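Local structure of similarities with probable monooxygenase (Photorhabdus luminescens, 4HB9) at residues 227-232 and 237-242. The protein probably acts as an FAD-dependent monooxygenase of the aromatic ring hydroxylase type, holding flavin-adenine dinucleotide as its cofactor. Sequence-based numbering, arbitrary orientation.
Sequences APVNIH and LAEIDN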
loop_
_atom_site.group_PDB
_atom_site.type_symbol
_atom_site.label_atom_id
_atom_site.label_comp_id
_atom_site.label_asym_id
_atom_site.label_seq_id
_atom_site.Cartn_x
_atom_site.Cartn_y
_atom_site.Cartn_z
ATOM N N ALA A 227 13.382 5.253 3.985
ATOM C CA ALA A 227 13.130 5.725 2.633
ATOM C C ALA A 227 14.400 6.252 1.985
ATOM O O ALA A 227 15.338 6.598 2.672
ATOM C CB ALA A 227 12.062 6.808 2.663
ATOM N N PRO A 228 14.425 6.333 0.662
ATOM C CA PRO A 228 15.604 6.841 -0.006
ATOM C C PRO A 228 15.795 8.369 0.129
ATOM O O PRO A 228 14.849 9.140 0.043
ATOM C CB PRO A 228 15.408 6.415 -1.454
ATOM C CG PRO A 228 13.964 6.114 -1.613
ATOM C CD PRO A 228 13.366 5.904 -0.268
ATOM N N VAL A 229 17.037 8.775 0.344
ATOM C CA VAL A 229 17.406 10.185 0.444
ATOM C C VAL A 229 17.132 10.857 -0.897
ATOM O O VAL A 229 16.507 11.898 -0.946
ATOM C CB VAL A 229 18.889 10.351 0.823
ATOM C CG1 VAL A 229 19.337 11.815 0.729
ATOM C CG2 VAL A 229 19.126 9.811 2.209
ATOM N N ASN A 230 17.568 10.218 -1.983
ATOM C CA ASN A 230 17.446 10.783 -3.326
ATOM C C ASN A 230 16.621 9.843 -4.168
ATOM O O ASN A 230 17.072 8.752 -4.466
ATOM C CB ASN A 230 18.835 10.978 -3.941
ATOM C CG ASN A 230 18.794 11.647 -5.317
ATOM O OD1 ASN A 230 17.728 11.821 -5.908
ATOM N ND2 ASN A 230 19.969 12.045 -5.819
ATOM N N ILE A 231 15.418 10.250 -4.552
ATOM C CA ILE A 231 14.534 9.355 -5.323
ATOM C C ILE A 231 14.929 9.248 -6.810
ATOM O O ILE A 231 14.298 8.501 -7.559
ATOM C CB ILE A 231 13.055 9.753 -5.192
ATOM C CG1 ILE A 231 12.792 11.151 -5.761
ATOM C CG2 ILE A 231 12.630 9.681 -3.728
ATOM C CD1 ILE A 231 11.328 11.513 -5.810
ATOM N N HIS A 232 15.978 9.973 -7.215
ATOM C CA HIS A 232 16.378 10.043 -8.626
ATOM C C HIS A 232 17.601 9.219 -8.953
ATOM O O HIS A 232 18.320 9.550 -9.890
ATOM C CB HIS A 232 16.659 11.495 -9.025
ATOM C CG HIS A 232 15.512 12.408 -8.781
ATOM N ND1 HIS A 232 14.348 12.340 -9.511
ATOM C CD2 HIS A 232 15.331 13.384 -7.863
ATOM C CE1 HIS A 232 13.493 13.236 -9.054
ATOM N NE2 HIS A 232 14.070 13.890 -8.062
ATOM N N LEU A 237 21.156 1.509 -5.966
ATOM C CA LEU A 237 22.001 2.545 -5.371
ATOM C C LEU A 237 21.257 3.439 -4.377
ATOM O O LEU A 237 21.797 4.429 -3.916
ATOM C CB LEU A 237 22.595 3.407 -6.484
ATOM C CG LEU A 237 23.548 2.671 -7.441
ATOM C CD1 LEU A 237 24.059 3.647 -8.485
ATOM C CD2 LEU A 237 24.718 2.018 -6.703
ATOM N N ALA A 238 20.025 3.101 -4.019
ATOM C CA ALA A 238 19.278 3.989 -3.139
ATOM C C ALA A 238 20.033 4.109 -1.824
ATOM O O ALA A 238 20.560 3.120 -1.313
ATOM C CB ALA A 238 17.865 3.461 -2.896
ATOM N N GLU A 239 20.096 5.325 -1.290
ATOM C CA GLU A 239 20.656 5.569 0.027
ATOM C C GLU A 239 19.519 5.663 1.052
ATOM O O GLU A 239 18.760 6.631 1.072
ATOM C CB GLU A 239 21.472 6.876 0.016
ATOM C CG GLU A 239 22.078 7.241 1.351
ATOM C CD GLU A 239 22.750 8.610 1.336
ATOM O OE1 GLU A 239 22.838 9.249 0.257
ATOM O OE2 GLU A 239 23.196 9.040 2.419
ATOM N N ILE A 240 19.410 4.665 1.916
ATOM C CA ILE A 240 18.247 4.579 2.805
ATOM C C ILE A 240 18.545 5.263 4.138
ATOM O O ILE A 240 19.597 5.028 4.738
ATOM C CB ILE A 240 17.834 3.125 3.042
ATOM C CG1 ILE A 240 17.627 2.413 1.700
ATOM C CG2 ILE A 240 16.587 3.067 3.928
ATOM C CD1 ILE A 240 16.538 2.994 0.815
ATOM N N ASP A 241 17.631 6.120 4.581
ATOM C CA ASP A 241 17.766 6.771 5.884
ATOM C C ASP A 241 16.412 6.797 6.575
ATOM O O ASP A 241 15.375 6.429 5.977
ATOM C CB ASP A 241 18.321 8.186 5.705
ATOM C CG ASP A 241 19.066 8.726 6.953
ATOM O OD1 ASP A 241 19.136 8.064 8.018
ATOM O OD2 ASP A 241 19.545 9.872 6.851
ATOM N N ASN A 242 16.445 7.206 7.835
ATOM C CA ASN A 242 15.265 7.425 8.643
ATOM C C ASN A 242 14.644 8.783 8.339
ATOM O O ASN A 242 15.353 9.807 8.248
ATOM C CB ASN A 242 15.624 7.358 10.142
ATOM C CG ASN A 242 16.304 6.057 10.530
ATOM O OD1 ASN A 242 17.464 6.048 10.960
ATOM N ND2 ASN A 242 15.597 4.964 10.396
HETATM O O HOH W 1 19.039 7.660 -2.667
#
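At the loop end of the beta hairpin formed by strands 218-228 and 240-251, Ala227 and Asp241 make an antiparallel hydrogen-bonded pair: Ala227 N gives to Asp241 O (3.1 Å) and Asp241 N to Ala227 O (3.0 Å). Pro228, with no N-H, faces Ile240 as a non-hydrogen-bonded pair. Just past the paired residues one further bond, Val229 N to Glu239 O (2.8 Å), holds the two arms together, that oxygen also receiving the CA-H of Pro228. Beyond it the two arms of the loop diverge, and water 1 bridges them, accepting from Asn230 N and Glu239 N. On one face Ile240 folds its chain back (chi1 -53°, chi2 -61°), bringing CD1 to 4.3 Å from Pro228 CB, which also meets Ala238 CB; Thr112 of helix 111-119 touches both Pro228 and Ile240. Val229 CG2, anti to its own carbonyl carbon, touches both Glu239 CD and Asp241 CB, 3.9 Å from each. The Asp241 carboxylate salt-bridges to Arg191 of the adjacent strand 179-191. Asn230 OD1 accepts from His232 N (2.9 Å), an Asx turn within the connecting loop. With the Ala227 side chain about 9 Å from the bound FAD, this is an antiparallel beta hairpin whose two strands are neighbours in the mixed sheet.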